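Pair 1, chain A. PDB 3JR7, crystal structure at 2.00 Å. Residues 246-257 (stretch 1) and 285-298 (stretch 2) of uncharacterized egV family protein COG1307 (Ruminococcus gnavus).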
# COMPACT_ATOMS: atom_id res chain seq x y z
N ASP A 246 -16.85 -9.02 -7.73
CA ASP A 246 -15.83 -10.00 -7.34
C ASP A 246 -14.77 -9.38 -6.41
O ASP A 246 -13.83 -10.09 -6.00
CB ASP A 246 -15.10 -10.55 -8.57
CG ASP A 246 -16.03 -11.26 -9.55
OD1 ASP A 246 -17.06 -11.83 -9.09
OD2 ASP A 246 -15.74 -11.23 -10.79
N LYS A 247 -14.89 -8.09 -6.09
CA LYS A 247 -13.75 -7.40 -5.52
C LYS A 247 -14.03 -6.77 -4.17
O LYS A 247 -15.17 -6.42 -3.85
CB LYS A 247 -13.23 -6.35 -6.52
CG LYS A 247 -12.96 -7.00 -7.85
CD LYS A 247 -12.35 -6.13 -8.86
CE LYS A 247 -11.90 -6.99 -10.06
NZ LYS A 247 -11.42 -6.13 -11.17
N ILE A 248 -12.97 -6.65 -3.38
CA ILE A 248 -13.02 -5.97 -2.11
C ILE A 248 -12.45 -4.57 -2.37
O ILE A 248 -11.44 -4.40 -3.06
CB ILE A 248 -12.21 -6.73 -1.05
CG1 ILE A 248 -12.77 -8.16 -0.88
CG2 ILE A 248 -12.18 -5.97 0.25
CD1 ILE A 248 -12.13 -8.98 0.31
N LEU A 249 -13.13 -3.55 -1.86
CA LEU A 249 -12.65 -2.20 -1.99
C LEU A 249 -12.03 -1.77 -0.66
O LEU A 249 -12.57 -2.02 0.40
CB LEU A 249 -13.79 -1.26 -2.41
CG LEU A 249 -13.31 0.17 -2.64
CD1 LEU A 249 -13.89 0.75 -3.97
CD2 LEU A 249 -13.67 0.99 -1.42
N ALA A 250 -10.89 -1.12 -0.73
CA ALA A 250 -10.18 -0.69 0.45
C ALA A 250 -9.96 0.79 0.41
O ALA A 250 -9.66 1.38 -0.64
CB ALA A 250 -8.82 -1.44 0.62
N ILE A 251 -10.09 1.40 1.59
CA ILE A 251 -9.85 2.82 1.78
C ILE A 251 -8.91 3.05 2.96
O ILE A 251 -9.17 2.58 4.06
CB ILE A 251 -11.15 3.60 2.02
CG1 ILE A 251 -12.11 3.44 0.84
CG2 ILE A 251 -10.88 5.09 2.24
CD1 ILE A 251 -13.54 3.71 1.21
N ALA A 252 -7.80 3.74 2.75
CA ALA A 252 -6.97 4.16 3.84
C ALA A 252 -7.07 5.66 3.96
O ALA A 252 -7.15 6.37 2.95
CB ALA A 252 -5.51 3.74 3.62
N HIS A 253 -7.07 6.15 5.21
CA HIS A 253 -7.15 7.57 5.48
C HIS A 253 -6.13 7.94 6.52
O HIS A 253 -5.76 7.10 7.37
CB HIS A 253 -8.56 7.95 5.97
CG HIS A 253 -8.83 7.54 7.38
ND1 HIS A 253 -9.30 6.29 7.72
CD2 HIS A 253 -8.64 8.20 8.54
CE1 HIS A 253 -9.42 6.22 9.03
NE2 HIS A 253 -9.01 7.36 9.55
N CYS A 254 -5.61 9.16 6.41
CA CYS A 254 -4.68 9.68 7.39
C CYS A 254 -5.37 10.75 8.24
O CYS A 254 -5.45 11.90 7.83
CB CYS A 254 -3.48 10.31 6.69
SG CYS A 254 -2.21 10.86 7.86
N ASN A 255 -5.86 10.33 9.41
CA ASN A 255 -6.48 11.24 10.40
C ASN A 255 -7.73 11.96 9.83
O ASN A 255 -7.93 13.16 10.04
CB ASN A 255 -5.45 12.27 10.86
CG ASN A 255 -5.92 13.10 12.06
OD1 ASN A 255 -6.57 12.58 12.98
ND2 ASN A 255 -5.60 14.39 12.05
N CYS A 256 -8.54 11.23 9.07
CA CYS A 256 -9.79 11.80 8.49
C CYS A 256 -10.82 10.69 8.24
O CYS A 256 -11.22 10.38 7.10
CB CYS A 256 -9.48 12.65 7.25
SG CYS A 256 -8.60 11.77 5.92
N GLU A 257 -11.24 10.07 9.33
CA GLU A 257 -12.16 8.97 9.24
C GLU A 257 -13.48 9.31 8.58
O GLU A 257 -14.04 8.50 7.83
CB GLU A 257 -12.43 8.35 10.62
CG GLU A 257 -13.05 7.00 10.49
CD GLU A 257 -13.54 6.39 11.79
OE1 GLU A 257 -13.07 6.78 12.88
OE2 GLU A 257 -14.41 5.50 11.70
N SER A 285 2.72 5.19 4.89
CA SER A 285 1.56 5.78 4.25
C SER A 285 1.27 7.19 4.81
O SER A 285 0.98 8.12 4.05
CB SER A 285 0.34 4.86 4.39
OG SER A 285 0.48 3.64 3.60
N THR A 286 1.35 7.33 6.13
CA THR A 286 1.21 8.63 6.77
C THR A 286 2.25 9.63 6.29
O THR A 286 1.90 10.77 5.93
CB THR A 286 1.28 8.48 8.27
OG1 THR A 286 0.11 7.75 8.70
CG2 THR A 286 1.41 9.83 8.96
N VAL A 287 3.51 9.21 6.22
CA VAL A 287 4.56 10.11 5.79
C VAL A 287 4.30 10.69 4.39
O VAL A 287 4.49 11.89 4.16
CB VAL A 287 5.93 9.41 5.83
CG1 VAL A 287 6.99 10.23 5.10
CG2 VAL A 287 6.37 9.13 7.31
N TYR A 288 3.88 9.85 3.45
CA TYR A 288 3.65 10.30 2.07
C TYR A 288 2.23 10.82 1.81
O TYR A 288 2.05 11.69 0.95
CB TYR A 288 4.07 9.19 1.08
CG TYR A 288 5.59 9.05 1.06
CD1 TYR A 288 6.38 9.97 0.37
CD2 TYR A 288 6.23 8.11 1.81
CE1 TYR A 288 7.73 9.88 0.33
CE2 TYR A 288 7.66 8.01 1.81
CZ TYR A 288 8.38 8.91 1.08
OH TYR A 288 9.77 8.89 1.05
N ALA A 289 1.23 10.33 2.53
CA ALA A 289 -0.14 10.81 2.31
C ALA A 289 -0.40 12.14 3.01
O ALA A 289 -1.17 13.00 2.53
CB ALA A 289 -1.16 9.76 2.76
N ASN A 290 0.18 12.26 4.19
CA ASN A 290 0.06 13.42 5.05
C ASN A 290 -1.33 13.55 5.64
O ASN A 290 -2.31 12.86 5.23
CB ASN A 290 0.52 14.72 4.34
CG ASN A 290 2.02 14.84 4.26
OD1 ASN A 290 2.60 15.01 3.17
ND2 ASN A 290 2.67 14.79 5.42
N ASP A 291 -1.40 14.41 6.66
CA ASP A 291 -2.65 14.64 7.38
C ASP A 291 -3.74 14.94 6.37
O ASP A 291 -3.55 15.78 5.50
CB ASP A 291 -2.46 15.88 8.28
CG ASP A 291 -3.60 16.09 9.26
OD1 ASP A 291 -4.49 15.22 9.45
OD2 ASP A 291 -3.52 17.14 9.91
N GLY A 292 -4.86 14.24 6.47
CA GLY A 292 -5.99 14.51 5.58
C GLY A 292 -6.04 13.74 4.26
O GLY A 292 -6.97 13.92 3.48
N GLY A 293 -5.07 12.87 4.00
CA GLY A 293 -5.07 12.10 2.76
C GLY A 293 -5.99 10.89 2.73
O GLY A 293 -6.28 10.26 3.78
N ILE A 294 -6.42 10.55 1.52
CA ILE A 294 -7.33 9.45 1.26
C ILE A 294 -6.75 8.65 0.09
O ILE A 294 -6.38 9.21 -0.94
CB ILE A 294 -8.71 9.95 0.87
CG1 ILE A 294 -9.39 10.62 2.05
CG2 ILE A 294 -9.59 8.78 0.41
CD1 ILE A 294 -9.85 9.60 3.16
N ILE A 295 -6.68 7.34 0.28
CA ILE A 295 -6.23 6.41 -0.74
C ILE A 295 -7.34 5.39 -0.96
O ILE A 295 -7.88 4.83 0.00
CB ILE A 295 -4.95 5.69 -0.26
CG1 ILE A 295 -3.82 6.70 0.01
CG2 ILE A 295 -4.52 4.59 -1.28
CD1 ILE A 295 -2.81 6.20 0.99
N VAL A 296 -7.67 5.12 -2.22
CA VAL A 296 -8.64 4.10 -2.56
C VAL A 296 -8.08 3.08 -3.55
O VAL A 296 -7.44 3.46 -4.54
CB VAL A 296 -9.89 4.73 -3.22
CG1 VAL A 296 -10.89 3.66 -3.59
CG2 VAL A 296 -10.52 5.86 -2.27
N VAL A 297 -8.35 1.81 -3.27
CA VAL A 297 -7.97 0.72 -4.15
C VAL A 297 -9.11 -0.27 -4.33
O VAL A 297 -9.75 -0.64 -3.37
CB VAL A 297 -6.74 -0.06 -3.59
CG1 VAL A 297 -6.36 -1.20 -4.52
CG2 VAL A 297 -5.55 0.88 -3.44
N VAL A 298 -9.31 -0.72 -5.58
CA VAL A 298 -10.17 -1.86 -5.89
C VAL A 298 -9.65 -2.65 -7.17
O VAL A 298 -8.94 -1.97 -8.02
CB VAL A 298 -11.63 -1.40 -6.04
CG1 VAL A 298 -11.82 -0.44 -7.24
CG2 VAL A 298 -12.58 -2.61 -6.07
O HOH W 1 -7.30 15.33 8.89

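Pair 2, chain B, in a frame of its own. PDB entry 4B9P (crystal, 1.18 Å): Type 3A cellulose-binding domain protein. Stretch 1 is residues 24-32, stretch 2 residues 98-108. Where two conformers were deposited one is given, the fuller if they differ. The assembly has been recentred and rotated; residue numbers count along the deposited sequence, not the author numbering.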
# COMPACT_ATOMS: atom_id res chain seq x y z
N GLN B 24 6.28 -6.13 -1.33
CA GLN B 24 6.91 -5.25 -0.35
C GLN B 24 6.83 -3.79 -0.79
O GLN B 24 7.84 -3.14 -1.02
CB GLN B 24 8.36 -5.66 -0.11
CG GLN B 24 8.44 -6.95 0.69
CD GLN B 24 9.80 -7.12 1.34
OE1 GLN B 24 10.70 -6.27 1.19
NE2 GLN B 24 9.96 -8.22 2.05
N PRO B 25 5.62 -3.24 -0.88
CA PRO B 25 5.50 -1.80 -1.11
C PRO B 25 5.90 -1.00 0.13
O PRO B 25 5.52 -1.36 1.27
CB PRO B 25 4.00 -1.63 -1.42
CG PRO B 25 3.36 -2.68 -0.59
CD PRO B 25 4.31 -3.86 -0.60
N ARG B 26 6.69 0.04 -0.09
CA ARG B 26 7.04 0.97 0.97
C ARG B 26 6.48 2.32 0.57
O ARG B 26 6.65 2.73 -0.58
CB ARG B 26 8.55 1.02 1.13
CG ARG B 26 9.07 -0.33 1.58
CD ARG B 26 10.49 -0.33 1.94
NE ARG B 26 10.81 -1.58 2.62
CZ ARG B 26 11.95 -1.79 3.25
NH1 ARG B 26 12.88 -0.86 3.25
NH2 ARG B 26 12.15 -2.93 3.89
N ILE B 27 5.81 3.00 1.51
CA ILE B 27 5.04 4.18 1.18
C ILE B 27 5.34 5.29 2.17
O ILE B 27 5.50 5.04 3.36
CB ILE B 27 3.54 3.79 1.20
CG1 ILE B 27 3.25 2.78 0.06
CG2 ILE B 27 2.66 4.98 1.07
CD1 ILE B 27 1.89 2.04 0.18
N LYS B 28 5.39 6.51 1.66
CA LYS B 28 5.57 7.70 2.48
C LYS B 28 4.48 8.69 2.08
O LYS B 28 4.43 9.11 0.91
CB LYS B 28 6.97 8.27 2.28
CG LYS B 28 7.34 9.44 3.13
CD LYS B 28 8.85 9.76 2.98
CE LYS B 28 9.22 11.04 3.66
NZ LYS B 28 10.64 11.46 3.44
N LEU B 29 3.60 9.01 3.01
CA LEU B 29 2.53 9.96 2.77
C LEU B 29 2.89 11.26 3.43
O LEU B 29 3.14 11.29 4.65
CB LEU B 29 1.26 9.46 3.43
CG LEU B 29 0.05 10.38 3.46
CD1 LEU B 29 -0.47 10.63 2.06
CD2 LEU B 29 -1.04 9.82 4.39
N ILE B 30 2.94 12.32 2.64
CA ILE B 30 3.42 13.61 3.12
C ILE B 30 2.32 14.65 3.02
O ILE B 30 1.67 14.77 1.99
CB ILE B 30 4.65 14.13 2.33
CG1 ILE B 30 5.73 13.04 2.31
CG2 ILE B 30 5.16 15.44 2.92
CD1 ILE B 30 6.34 12.85 0.94
N ASN B 31 2.12 15.41 4.09
CA ASN B 31 1.17 16.50 4.04
C ASN B 31 1.90 17.74 3.50
O ASN B 31 2.74 18.34 4.17
CB ASN B 31 0.61 16.76 5.44
CG ASN B 31 -0.51 17.80 5.44
OD1 ASN B 31 -0.62 18.58 4.48
ND2 ASN B 31 -1.32 17.83 6.49
N THR B 32 1.57 18.12 2.28
CA THR B 32 2.25 19.24 1.64
C THR B 32 1.37 20.49 1.58
O THR B 32 1.84 21.52 1.12
CB THR B 32 2.75 18.87 0.23
OG1 THR B 32 1.62 18.47 -0.54
CG2 THR B 32 3.75 17.74 0.24
N VAL B 98 -3.29 13.21 14.07
CA VAL B 98 -3.41 14.16 12.99
C VAL B 98 -2.07 14.30 12.30
O VAL B 98 -1.03 14.34 12.96
CB VAL B 98 -3.92 15.52 13.53
CG1 VAL B 98 -3.77 16.61 12.51
CG2 VAL B 98 -5.38 15.36 13.95
N LEU B 99 -2.10 14.37 10.98
CA LEU B 99 -0.91 14.61 10.20
C LEU B 99 -0.90 16.09 9.87
O LEU B 99 -1.69 16.56 9.04
CB LEU B 99 -0.95 13.75 8.93
CG LEU B 99 0.37 13.75 8.19
CD1 LEU B 99 1.49 13.04 9.01
CD2 LEU B 99 0.20 13.09 6.83
N ASN B 100 -0.04 16.84 10.54
CA ASN B 100 0.04 18.26 10.27
C ASN B 100 0.82 18.58 9.03
O ASN B 100 1.63 17.78 8.58
CB ASN B 100 0.64 18.98 11.47
CG ASN B 100 -0.36 19.09 12.61
OD1 ASN B 100 -1.51 19.47 12.41
ND2 ASN B 100 0.05 18.68 13.80
N PRO B 101 0.62 19.80 8.48
CA PRO B 101 1.41 20.21 7.31
C PRO B 101 2.92 20.07 7.58
O PRO B 101 3.43 20.50 8.61
CB PRO B 101 0.98 21.67 7.11
CG PRO B 101 -0.44 21.67 7.59
CD PRO B 101 -0.44 20.77 8.79
N GLY B 102 3.63 19.46 6.63
CA GLY B 102 5.06 19.25 6.74
C GLY B 102 5.42 17.90 7.37
O GLY B 102 6.59 17.52 7.38
N GLU B 103 4.44 17.18 7.91
CA GLU B 103 4.73 15.90 8.52
C GLU B 103 4.46 14.78 7.54
O GLU B 103 3.78 14.97 6.54
CB GLU B 103 3.90 15.70 9.79
CG GLU B 103 4.23 16.73 10.86
CD GLU B 103 3.56 16.44 12.18
OE1 GLU B 103 2.41 15.88 12.18
OE2 GLU B 103 4.18 16.79 13.22
N TYR B 104 4.99 13.61 7.86
CA TYR B 104 4.78 12.45 7.01
C TYR B 104 4.61 11.18 7.81
O TYR B 104 5.05 11.09 8.97
CB TYR B 104 5.94 12.30 6.00
CG TYR B 104 7.20 11.80 6.64
CD1 TYR B 104 7.46 10.44 6.75
CD2 TYR B 104 8.13 12.69 7.15
CE1 TYR B 104 8.60 9.97 7.35
CE2 TYR B 104 9.28 12.24 7.74
CZ TYR B 104 9.52 10.88 7.84
OH TYR B 104 10.68 10.46 8.43
N VAL B 105 3.99 10.20 7.17
CA VAL B 105 3.99 8.84 7.70
C VAL B 105 4.68 7.93 6.70
O VAL B 105 4.42 8.02 5.49
CB VAL B 105 2.55 8.30 7.98
CG1 VAL B 105 2.63 6.83 8.51
CG2 VAL B 105 1.86 9.19 8.98
N GLU B 106 5.54 7.07 7.22
CA GLU B 106 6.22 6.06 6.41
C GLU B 106 5.73 4.69 6.88
O GLU B 106 5.67 4.44 8.08
CB GLU B 106 7.73 6.19 6.58
CG GLU B 106 8.52 5.23 5.71
CD GLU B 106 10.03 5.39 5.84
OE1 GLU B 106 10.47 6.40 6.46
OE2 GLU B 106 10.77 4.52 5.33
N ILE B 107 5.40 3.83 5.92
CA ILE B 107 4.83 2.52 6.21
C ILE B 107 5.57 1.48 5.41
O ILE B 107 5.61 1.56 4.18
CB ILE B 107 3.32 2.46 5.87
CG1 ILE B 107 2.61 3.61 6.57
CG2 ILE B 107 2.73 1.11 6.29
CD1 ILE B 107 1.20 3.74 6.23
N ILE B 108 6.12 0.49 6.11
CA ILE B 108 6.81 -0.64 5.48
C ILE B 108 5.88 -1.85 5.64
O ILE B 108 5.57 -2.21 6.77
CB ILE B 108 8.16 -0.89 6.19
CG1 ILE B 108 9.11 0.30 5.98
CG2 ILE B 108 8.80 -2.18 5.69
CD1 ILE B 108 10.46 0.12 6.56
O HOH W 2 3.67 0.06 2.75

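Pairs 1 and 2 share one backbone design: two antiparallel strands, the second entered through a type II turn that docks against the end of the first. Fourteen central residues superpose with an RMSD of 0.6 Å, and the strand directions differ by 166° in pair 1 and 171° in pair 2.

The hydrogen-bond ladder matches rung for rung. In pair 1, A250(A) N donates to V297(A) O (2.9 Å) and A252(A) N to I295(A) O (3.0 Å), each answered by a return bond. In pair 2, I27(B) pairs likewise with I107(B), and L29(B) with V105(B). Backbone atoms make these bonds, so the ladder tolerates very different side chains.

The turns, N290(A) to G293(A) and N100(B) to E103(B), match as well. G292(A) N donates to C254(A) O at 2.8 Å, and G102(B) N to N31(B) O at 2.8 Å. Both glycines have positive phi, where a CB would jam against the preceding carbonyl oxygen. The next position differs: a CB on G293(A) would lie 2.8 Å from A289(A) O, whereas E103(B) has room for a side chain that points away from the first stretch.

One face of the sheet, buried in both pairs, carries A250(A), A252(A), I295(A) and V297(A) in pair 1, matched by I27(B), L29(B), V105(B) and I107(B). All are apolar, as burial favours, but bulk is distributed differently. Pair 1 sets small alanines beside branched residues, with A252(A) CB 4.4 Å from I295(A) CB; pair 2 uses large residues on both strands, and L29(B) CD2 also reaches L99(B) CD2 at 4.3 Å.

The other face diverges most. Pair 1 buries it: I251(A) CG1 lies 4.2 Å from V296(A) CG2. The matching K28(B) and E106(B) are partly exposed, which suits their charged ends. The lysine's long chain crosses the ring of Y104(B), matched to I294(A), with CE 3.7 Å from the ring centroid and NZ 4.4 Å from it, over the face. Methylenes thus supply apolar contact while the ammonium gains a cation-pi interaction. I294(A) instead extends CD1 to within 3.5 Å of H253(A) CB.

The CA-to-CB bonds of C254(A) and N31(B) both point toward the other stretch, and the side-chain centres superpose to within 0.5 Å. The small cysteine fits a tight, buried site, with SG 3.9 Å from T286(A) CG2 and CB 3.2 Å from N290(A) O. The asparagine, similarly compact but polar, donates from ND2 to L99(B) O at 2.9 Å, adding a side-chain tie to the backbone bonds at this end.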